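Putative flagellar motor switch protein FliN (Thermotoga maritima, PDB 1O6A) probably forms part of the flagellar C-ring, the rotor switch that sets the direction of motor rotation. Local coordinates at the interface of chains A and B. Sequence-based numbering; all coordinates share one arbitrary frame. Chains: chain A/B, putative flagellar motor switch protein FliN.

Contact 1: the interface of chains A and B. Residues chain A 13, 16-17, 19-21, 23, 60, 65, 91, 94; chain B 32-35, 37.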
# COMPACT_ATOMS: atom_id res chain seq x y z
N LEU A 13 -4.01 -25.45 -12.01
CA LEU A 13 -4.69 -24.35 -11.31
C LEU A 13 -5.51 -24.86 -10.11
O LEU A 13 -5.54 -24.22 -9.07
CB LEU A 13 -5.60 -23.57 -12.28
CG LEU A 13 -6.40 -22.40 -11.67
CD1 LEU A 13 -5.48 -21.37 -11.08
CD2 LEU A 13 -7.31 -21.73 -12.73
N LEU A 16 -3.94 -24.86 -6.82
CA LEU A 16 -3.46 -23.57 -6.33
C LEU A 16 -4.55 -22.68 -5.74
O LEU A 16 -4.27 -21.62 -5.20
CB LEU A 16 -2.83 -22.79 -7.50
CG LEU A 16 -1.70 -23.52 -8.23
CD1 LEU A 16 -1.24 -22.70 -9.45
CD2 LEU A 16 -0.58 -23.74 -7.27
N LEU A 17 -5.80 -23.11 -5.84
CA LEU A 17 -6.90 -22.19 -5.57
C LEU A 17 -6.98 -21.73 -4.14
O LEU A 17 -7.56 -20.67 -3.87
CB LEU A 17 -8.24 -22.81 -5.97
CG LEU A 17 -8.46 -22.99 -7.47
CD1 LEU A 17 -9.80 -23.67 -7.68
CD2 LEU A 17 -8.41 -21.67 -8.20
N ILE A 19 -4.29 -21.24 -2.08
CA ILE A 19 -3.08 -20.59 -1.62
C ILE A 19 -3.38 -19.18 -1.18
O ILE A 19 -3.90 -18.39 -1.96
CB ILE A 19 -2.00 -20.60 -2.72
CG1 ILE A 19 -1.59 -22.03 -2.98
CG2 ILE A 19 -0.78 -19.74 -2.31
CD1 ILE A 19 -0.78 -22.22 -4.26
N PRO A 20 -3.07 -18.85 0.08
CA PRO A 20 -3.17 -17.45 0.54
C PRO A 20 -2.16 -16.50 -0.10
O PRO A 20 -0.95 -16.81 -0.19
CB PRO A 20 -2.86 -17.55 2.05
CG PRO A 20 -3.13 -18.96 2.40
CD PRO A 20 -2.68 -19.76 1.18
N LEU A 21 -2.65 -15.34 -0.51
CA LEU A 21 -1.88 -14.35 -1.19
C LEU A 21 -1.97 -13.09 -0.39
O LEU A 21 -3.01 -12.79 0.22
CB LEU A 21 -2.43 -14.12 -2.59
CG LEU A 21 -2.36 -15.30 -3.56
CD1 LEU A 21 -2.95 -14.90 -4.88
CD2 LEU A 21 -0.94 -15.70 -3.73
N VAL A 23 -2.27 -9.18 -0.07
CA VAL A 23 -2.80 -8.05 -0.80
C VAL A 23 -2.44 -6.79 -0.03
O VAL A 23 -2.58 -6.74 1.20
CB VAL A 23 -4.33 -8.18 -0.94
CG1 VAL A 23 -4.91 -7.01 -1.70
CG2 VAL A 23 -4.67 -9.50 -1.59
N VAL A 60 -0.86 -7.63 -5.38
CA VAL A 60 -0.97 -8.98 -4.87
C VAL A 60 0.41 -9.57 -4.99
O VAL A 60 1.00 -9.55 -6.06
CB VAL A 60 -2.06 -9.78 -5.60
CG1 VAL A 60 -2.13 -11.21 -5.03
CG2 VAL A 60 -3.40 -9.13 -5.43
N ILE A 65 -2.30 -5.51 -9.80
CA ILE A 65 -3.31 -6.17 -10.64
C ILE A 65 -4.60 -5.37 -10.77
O ILE A 65 -5.44 -5.67 -11.62
CB ILE A 65 -3.64 -7.57 -10.16
CG1 ILE A 65 -4.23 -7.56 -8.78
CG2 ILE A 65 -2.41 -8.53 -10.20
CD1 ILE A 65 -5.31 -8.59 -8.67
N LEU A 91 -2.95 -14.28 -13.33
CA LEU A 91 -2.12 -15.48 -13.24
C LEU A 91 -0.73 -15.27 -13.77
O LEU A 91 0.25 -15.74 -13.17
CB LEU A 91 -2.77 -16.62 -14.02
CG LEU A 91 -3.61 -17.56 -13.19
CD1 LEU A 91 -4.14 -18.66 -14.11
CD2 LEU A 91 -2.78 -18.16 -12.01
N LEU A 94 1.39 -13.07 -11.45
CA LEU A 94 1.71 -13.77 -10.21
C LEU A 94 2.72 -14.87 -10.47
O LEU A 94 3.42 -15.29 -9.56
CB LEU A 94 0.46 -14.37 -9.57
CG LEU A 94 -0.48 -13.32 -9.01
CD1 LEU A 94 -1.79 -13.94 -8.61
CD2 LEU A 94 0.18 -12.60 -7.84
N MSE B 32 -5.96 -13.16 0.88
CA MSE B 32 -7.06 -13.89 0.28
C MSE B 32 -6.50 -15.02 -0.57
O MSE B 32 -5.32 -15.02 -0.91
CB MSE B 32 -7.89 -12.96 -0.60
CG MSE B 32 -7.11 -12.33 -1.65
SE MSE B 32 -8.32 -11.15 -2.79
CE MSE B 32 -8.90 -10.08 -1.59
N THR B 33 -7.35 -15.95 -0.94
CA THR B 33 -6.89 -17.10 -1.75
C THR B 33 -6.71 -16.67 -3.20
O THR B 33 -7.30 -15.68 -3.68
CB THR B 33 -7.82 -18.32 -1.70
OG1 THR B 33 -9.07 -18.01 -2.33
CG2 THR B 33 -8.12 -18.79 -0.25
N LEU B 34 -5.92 -17.43 -3.92
CA LEU B 34 -5.84 -17.25 -5.36
C LEU B 34 -7.22 -17.33 -6.04
O LEU B 34 -7.50 -16.61 -7.00
CB LEU B 34 -4.95 -18.36 -5.95
CG LEU B 34 -4.79 -18.32 -7.49
CD1 LEU B 34 -4.14 -17.04 -7.95
CD2 LEU B 34 -3.98 -19.50 -7.95
N LYS B 35 -8.07 -18.23 -5.59
CA LYS B 35 -9.40 -18.34 -6.18
C LYS B 35 -10.10 -16.98 -6.13
O LYS B 35 -10.58 -16.48 -7.15
CB LYS B 35 -10.25 -19.36 -5.42
CG LYS B 35 -11.59 -19.67 -6.10
CD LYS B 35 -12.37 -20.73 -5.30
CE LYS B 35 -13.87 -20.43 -5.20
NZ LYS B 35 -14.21 -19.31 -4.25
N VAL B 37 -8.82 -13.99 -5.72
CA VAL B 37 -8.12 -13.01 -6.55
C VAL B 37 -8.58 -13.12 -7.99
O VAL B 37 -8.82 -12.09 -8.65
CB VAL B 37 -6.57 -13.15 -6.44
CG1 VAL B 37 -5.84 -12.31 -7.51
CG2 VAL B 37 -6.12 -12.74 -5.07

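Contact 2: the interface of chains A and B. Residues chain A 71, 73, 78-81; chain B 40-46.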
# COMPACT_ATOMS: atom_id res chain seq x y z
N VAL A 71 -13.39 2.67 0.51
CA VAL A 71 -14.70 2.57 1.15
C VAL A 71 -14.55 2.13 2.61
O VAL A 71 -13.53 1.61 3.02
CB VAL A 71 -15.63 1.58 0.41
CG1 VAL A 71 -15.85 2.04 -0.99
CG2 VAL A 71 -15.02 0.18 0.35
N ILE A 73 -15.99 -0.40 5.34
CA ILE A 73 -16.77 -1.61 5.57
C ILE A 73 -16.73 -1.95 7.04
O ILE A 73 -15.70 -2.40 7.55
CB ILE A 73 -16.21 -2.82 4.75
CG1 ILE A 73 -16.04 -2.46 3.28
CG2 ILE A 73 -17.09 -4.01 4.95
CD1 ILE A 73 -17.34 -2.26 2.52
N GLY A 78 -11.74 -0.40 3.35
CA GLY A 78 -11.69 -1.33 2.25
C GLY A 78 -11.47 -0.60 0.93
O GLY A 78 -11.36 0.64 0.91
N VAL A 79 -11.45 -1.37 -0.17
CA VAL A 79 -11.32 -0.81 -1.51
C VAL A 79 -12.36 -1.50 -2.42
O VAL A 79 -12.57 -2.71 -2.33
CB VAL A 79 -9.81 -0.89 -1.99
CG1 VAL A 79 -9.34 -2.34 -2.19
CG2 VAL A 79 -9.57 -0.06 -3.24
N ARG A 80 -13.03 -0.71 -3.25
CA ARG A 80 -13.90 -1.22 -4.28
C ARG A 80 -13.10 -1.15 -5.57
O ARG A 80 -12.56 -0.09 -5.92
CB ARG A 80 -15.14 -0.34 -4.41
CG ARG A 80 -16.12 -0.85 -5.49
CD ARG A 80 -17.22 0.12 -5.70
NE ARG A 80 -18.07 0.19 -4.51
CZ ARG A 80 -18.28 1.27 -3.80
NH1 ARG A 80 -17.73 2.44 -4.12
NH2 ARG A 80 -19.07 1.21 -2.75
N ILE A 81 -13.00 -2.28 -6.25
CA ILE A 81 -12.22 -2.37 -7.49
C ILE A 81 -12.89 -1.53 -8.59
O ILE A 81 -14.08 -1.73 -8.90
CB ILE A 81 -12.06 -3.85 -7.90
CG1 ILE A 81 -11.07 -4.54 -6.96
CG2 ILE A 81 -11.62 -3.99 -9.35
CD1 ILE A 81 -11.07 -6.04 -7.05
N MSE B 40 -12.33 -11.81 -8.58
CA MSE B 40 -12.65 -10.41 -8.41
C MSE B 40 -12.98 -9.76 -9.76
O MSE B 40 -12.46 -10.14 -10.82
CB MSE B 40 -11.51 -9.65 -7.73
CG MSE B 40 -11.24 -10.13 -6.36
SE MSE B 40 -10.08 -8.84 -5.49
CE MSE B 40 -8.45 -8.96 -6.60
N ILE B 41 -13.92 -8.82 -9.71
CA ILE B 41 -14.35 -8.04 -10.86
C ILE B 41 -14.55 -6.59 -10.46
O ILE B 41 -14.42 -6.24 -9.29
CB ILE B 41 -15.65 -8.62 -11.43
CG1 ILE B 41 -16.76 -8.67 -10.35
CG2 ILE B 41 -15.40 -10.02 -12.01
CD1 ILE B 41 -18.12 -9.00 -10.93
N HIS B 42 -14.82 -5.74 -11.44
CA HIS B 42 -15.21 -4.34 -11.19
C HIS B 42 -16.37 -4.35 -10.19
O HIS B 42 -17.35 -5.05 -10.39
CB HIS B 42 -15.60 -3.63 -12.49
CG HIS B 42 -14.46 -3.50 -13.47
ND1 HIS B 42 -14.12 -4.51 -14.35
CD2 HIS B 42 -13.57 -2.51 -13.68
CE1 HIS B 42 -13.07 -4.14 -15.06
NE2 HIS B 42 -12.73 -2.92 -14.69
N GLY B 43 -16.23 -3.62 -9.10
CA GLY B 43 -17.24 -3.54 -8.06
C GLY B 43 -17.00 -4.47 -6.88
O GLY B 43 -17.60 -4.29 -5.83
N SER B 44 -16.12 -5.46 -7.03
CA SER B 44 -15.75 -6.30 -5.88
C SER B 44 -15.16 -5.41 -4.75
O SER B 44 -14.55 -4.39 -5.00
CB SER B 44 -14.69 -7.33 -6.26
OG SER B 44 -15.20 -8.33 -7.10
N ILE B 45 -15.32 -5.83 -3.51
CA ILE B 45 -14.81 -5.06 -2.39
C ILE B 45 -13.79 -5.90 -1.64
O ILE B 45 -14.04 -7.06 -1.36
CB ILE B 45 -15.96 -4.66 -1.49
CG1 ILE B 45 -16.71 -3.48 -2.13
CG2 ILE B 45 -15.41 -4.24 -0.13
CD1 ILE B 45 -18.03 -3.23 -1.54
N ILE B 46 -12.67 -5.30 -1.27
CA ILE B 46 -11.65 -5.98 -0.51
C ILE B 46 -11.59 -5.27 0.84
O ILE B 46 -11.37 -4.09 0.89
CB ILE B 46 -10.30 -5.85 -1.23
CG1 ILE B 46 -10.35 -6.52 -2.62
CG2 ILE B 46 -9.19 -6.46 -0.35
CD1 ILE B 46 -9.02 -6.37 -3.39
O HOH W 1 -19.34 -2.45 -5.00

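Contact 3: the interface of chains A and B. Residues chain A 24-29; chain B 22-27.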
# COMPACT_ATOMS: atom_id res chain seq x y z
N THR A 24 -1.92 -5.80 -0.75
CA THR A 24 -1.54 -4.49 -0.21
C THR A 24 -2.23 -3.42 -1.04
O THR A 24 -2.33 -3.55 -2.26
CB THR A 24 0.01 -4.29 -0.26
OG1 THR A 24 0.49 -4.44 -1.60
CG2 THR A 24 0.76 -5.35 0.51
N VAL A 25 -2.70 -2.35 -0.38
CA VAL A 25 -3.32 -1.26 -1.06
C VAL A 25 -2.48 -0.03 -0.74
O VAL A 25 -2.18 0.28 0.43
CB VAL A 25 -4.74 -1.08 -0.61
CG1 VAL A 25 -5.37 0.16 -1.22
CG2 VAL A 25 -5.58 -2.35 -0.92
N GLU A 26 -2.04 0.64 -1.80
CA GLU A 26 -1.11 1.77 -1.70
C GLU A 26 -1.79 3.05 -2.10
O GLU A 26 -2.50 3.14 -3.11
CB GLU A 26 0.09 1.58 -2.63
CG GLU A 26 0.99 0.44 -2.27
CD GLU A 26 2.25 0.38 -3.11
OE1 GLU A 26 2.50 1.30 -3.92
OE2 GLU A 26 3.03 -0.59 -2.92
N LEU A 27 -1.53 4.08 -1.30
CA LEU A 27 -1.99 5.43 -1.58
C LEU A 27 -1.01 6.12 -2.52
O LEU A 27 -1.37 7.03 -3.22
CB LEU A 27 -2.07 6.27 -0.32
CG LEU A 27 -2.39 7.75 -0.61
CD1 LEU A 27 -3.76 7.91 -1.31
CD2 LEU A 27 -2.33 8.54 0.65
N GLY A 28 0.24 5.70 -2.50
CA GLY A 28 1.23 6.31 -3.36
C GLY A 28 2.63 6.05 -2.87
O GLY A 28 2.84 5.47 -1.79
N ARG A 29 3.57 6.50 -3.69
CA ARG A 29 5.00 6.35 -3.42
C ARG A 29 5.78 7.62 -3.66
O ARG A 29 5.33 8.52 -4.36
CB ARG A 29 5.57 5.29 -4.37
CG ARG A 29 4.92 3.94 -4.30
CD ARG A 29 5.67 2.90 -5.13
NE ARG A 29 5.07 1.57 -4.92
CZ ARG A 29 5.60 0.44 -5.35
NH1 ARG A 29 6.74 0.43 -6.00
NH2 ARG A 29 4.99 -0.70 -5.10
N LYS B 22 13.09 4.20 -0.94
CA LYS B 22 11.73 4.09 -1.46
C LYS B 22 10.69 4.20 -0.34
O LYS B 22 10.71 3.43 0.61
CB LYS B 22 11.57 2.79 -2.28
CG LYS B 22 10.44 1.83 -1.88
CD LYS B 22 9.10 2.12 -2.57
CE LYS B 22 8.33 0.82 -2.82
NZ LYS B 22 9.05 -0.06 -3.75
N VAL B 23 9.78 5.15 -0.47
CA VAL B 23 8.73 5.38 0.50
C VAL B 23 7.39 4.94 -0.11
O VAL B 23 7.11 5.26 -1.26
CB VAL B 23 8.63 6.85 0.85
CG1 VAL B 23 7.54 7.10 1.88
CG2 VAL B 23 10.01 7.31 1.33
N THR B 24 6.63 4.16 0.66
CA THR B 24 5.28 3.72 0.26
C THR B 24 4.31 4.06 1.36
O THR B 24 4.65 3.93 2.55
CB THR B 24 5.28 2.22 0.01
OG1 THR B 24 6.07 1.92 -1.14
CG2 THR B 24 3.88 1.74 -0.40
N VAL B 25 3.13 4.55 1.01
CA VAL B 25 2.08 4.78 1.97
C VAL B 25 0.99 3.76 1.68
O VAL B 25 0.46 3.68 0.55
CB VAL B 25 1.55 6.20 1.88
CG1 VAL B 25 0.37 6.42 2.81
CG2 VAL B 25 2.68 7.17 2.24
N GLU B 26 0.68 2.94 2.69
CA GLU B 26 -0.29 1.90 2.56
C GLU B 26 -1.56 2.23 3.34
O GLU B 26 -1.55 2.68 4.46
CB GLU B 26 0.25 0.57 3.07
CG GLU B 26 1.29 -0.05 2.17
CD GLU B 26 1.71 -1.43 2.66
OE1 GLU B 26 1.07 -1.98 3.60
OE2 GLU B 26 2.65 -2.00 2.05
N LEU B 27 -2.68 1.98 2.69
CA LEU B 27 -4.01 2.08 3.29
C LEU B 27 -4.29 0.87 4.16
O LEU B 27 -5.09 0.92 5.08
CB LEU B 27 -5.07 2.13 2.18
CG LEU B 27 -6.53 2.13 2.65
CD1 LEU B 27 -6.86 3.48 3.30
CD2 LEU B 27 -7.48 1.84 1.49
O HOH W 2 5.58 -0.64 -2.01

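Contact 1: the interface of chains A and B
Strand 20-26 of chain A runs antiparallel to the end of strand 28-33 of chain B, with A:Leu21 and B:Met32 trading backbone bonds in both directions: A:Leu21 N to B:Met32 O is 2.7 Å, and B:Met32 N to A:Leu21 O is 3.1 Å. The first turn of helix 34-39 continues the seam, B:Leu34 N giving its hydrogen to A:Ile19 O and B:Lys35 N meeting a lone pair of A:Leu17 O at 3.0 Å. B:Leu34 is the main plug. Its CG stands anti to the backbone N (chi1 179°), which sends the fork into chain A: CD2 lies 3.5 Å from A:Leu16 CB and also touches A:Leu13 CD1, while CD1 slides past A:Leu94 CD1, the two side chains running in opposite directions, at 3.9 Å. A:Leu21 comes in from the strand, its CD1 resting on B:Leu34 CA and, crossing at about a right angle, on B:Val37 CG2 at 3.8 Å. The other branch of B:Val37, CG1, meets A:Ile65 CD1. Selenomethionine B:Met32 turns CG into the crowded position (chi1 58°), placing it 3.7 Å from A:Val23 CG2. Helix 34-39 of one subunit thus docks into an apolar groove of the other, lined by helices 11-16 and 87-94 and strands 20-26 and 63-73.

Contact 2: the interface of chains A and B
A:Ile81, at the end of strand 76-81, packs against the loop 40-44 of chain B that leads into strand 45-48. Its CB sits 3.6 Å from the carbonyl oxygen B:Ile41 O. With chi1 at -73°, CG1 is anti to the carbonyl carbon and heads past B:Ser44 O, while CG2, anti to the backbone N, lies against B:Ile41 O and B:His42 CA. The tip, CD1, meets the CB, SE and CE of selenomethionine B:Met40, crossing that side chain at about a right angle, and also touches B:Ser44 CB at 3.9 Å. The backbone of A:Ile81 is held from both ends: its N gives a nearly axial bond to B:Ser44 O at 2.9 Å, and its O takes the hydrogen of B:Gly43 N. Farther along the antiparallel ladder, A:Val79 and B:Ile46 exchange two bonds, B:Ile46 N to A:Val79 O being 2.8 Å; A:Val79 CG1 lies beside B:Ile46 CB, the two side chains pointing the same way. On another flank, B:Ile45 CG2 packs on A:Ile73 CD1 at 3.8 Å. The loop is braced from within by B:Ser44 OG, which accepts a practically straight bond (178°) from B:Ile41 N. Water 1 joins A:Arg80 NE, 3.0 Å away, to B:Gly43 O, 2.7 Å away.

Contact 3: the interface of chains A and B
Strand 20-26 of each chain meets its counterpart antiparallel about the pair A:Glu26 and B:Glu26, and the start of strand 28-33 of chain A carries the pairing on along B:Val25 and B:Thr24. Two turn amides close the centre: A:Leu27 N reaches B:Val25 O at 2.7 Å, and B:Leu27 N reaches A:Val25 O from above the carbonyl plane. B:Val25 N points nearly down the C=O axis of A:Gly28, 3.0 Å from its O. A:Arg29, extended from CG to NE, grips the carboxylate of A:Glu26 side-on and roughly in plane, its NE 2.8 Å from OE1 and its NH2 2.9 Å from OE2, each oxygen using its syn lone pair. That fixes the carboxylate beside B:Thr24, whose CG2, anti to the backbone N (chi1 -67° for OG1), lies 3.4 Å from A:Glu26 CD. Water 2 bridges A:Glu26 OE2, 2.7 Å away, and B:Thr24 OG1, 2.8 Å away. Over one face of the A:Arg29 guanidinium lies B:Lys22 CE, offset toward the rim; B:Lys22 NZ comes within 3.3 Å of A:Arg29 NH1, a meeting of like charges that the A:Glu26 carboxylate, paired with the guanidinium, may ease. A:Val25 CG1 lies beside B:Leu27 CD2. The site lies on the two-fold axis, where both strands 20-26 meet and each 28-33 runs on along its partner.

The centres of the C-alpha atoms of contacts 1 and 2 are about 16 Å apart, those of contacts 2 and 3 about 18 Å, and those of contacts 1 and 3 about 20 Å. In chain A, strand 20-26 serves contacts 1 and 3, and strand 63-73 serves contacts 1 and 2; strand 28-33 enters contact 1 from chain B and contact 3 from chain A. On chain B, helix 34-39 of contact 1 is followed by the loop and strand of contact 2. With their two-fold twins, these patches tie the chains together by strand pairing at several places, an intertwined arrangement that suggests a genuine dimer.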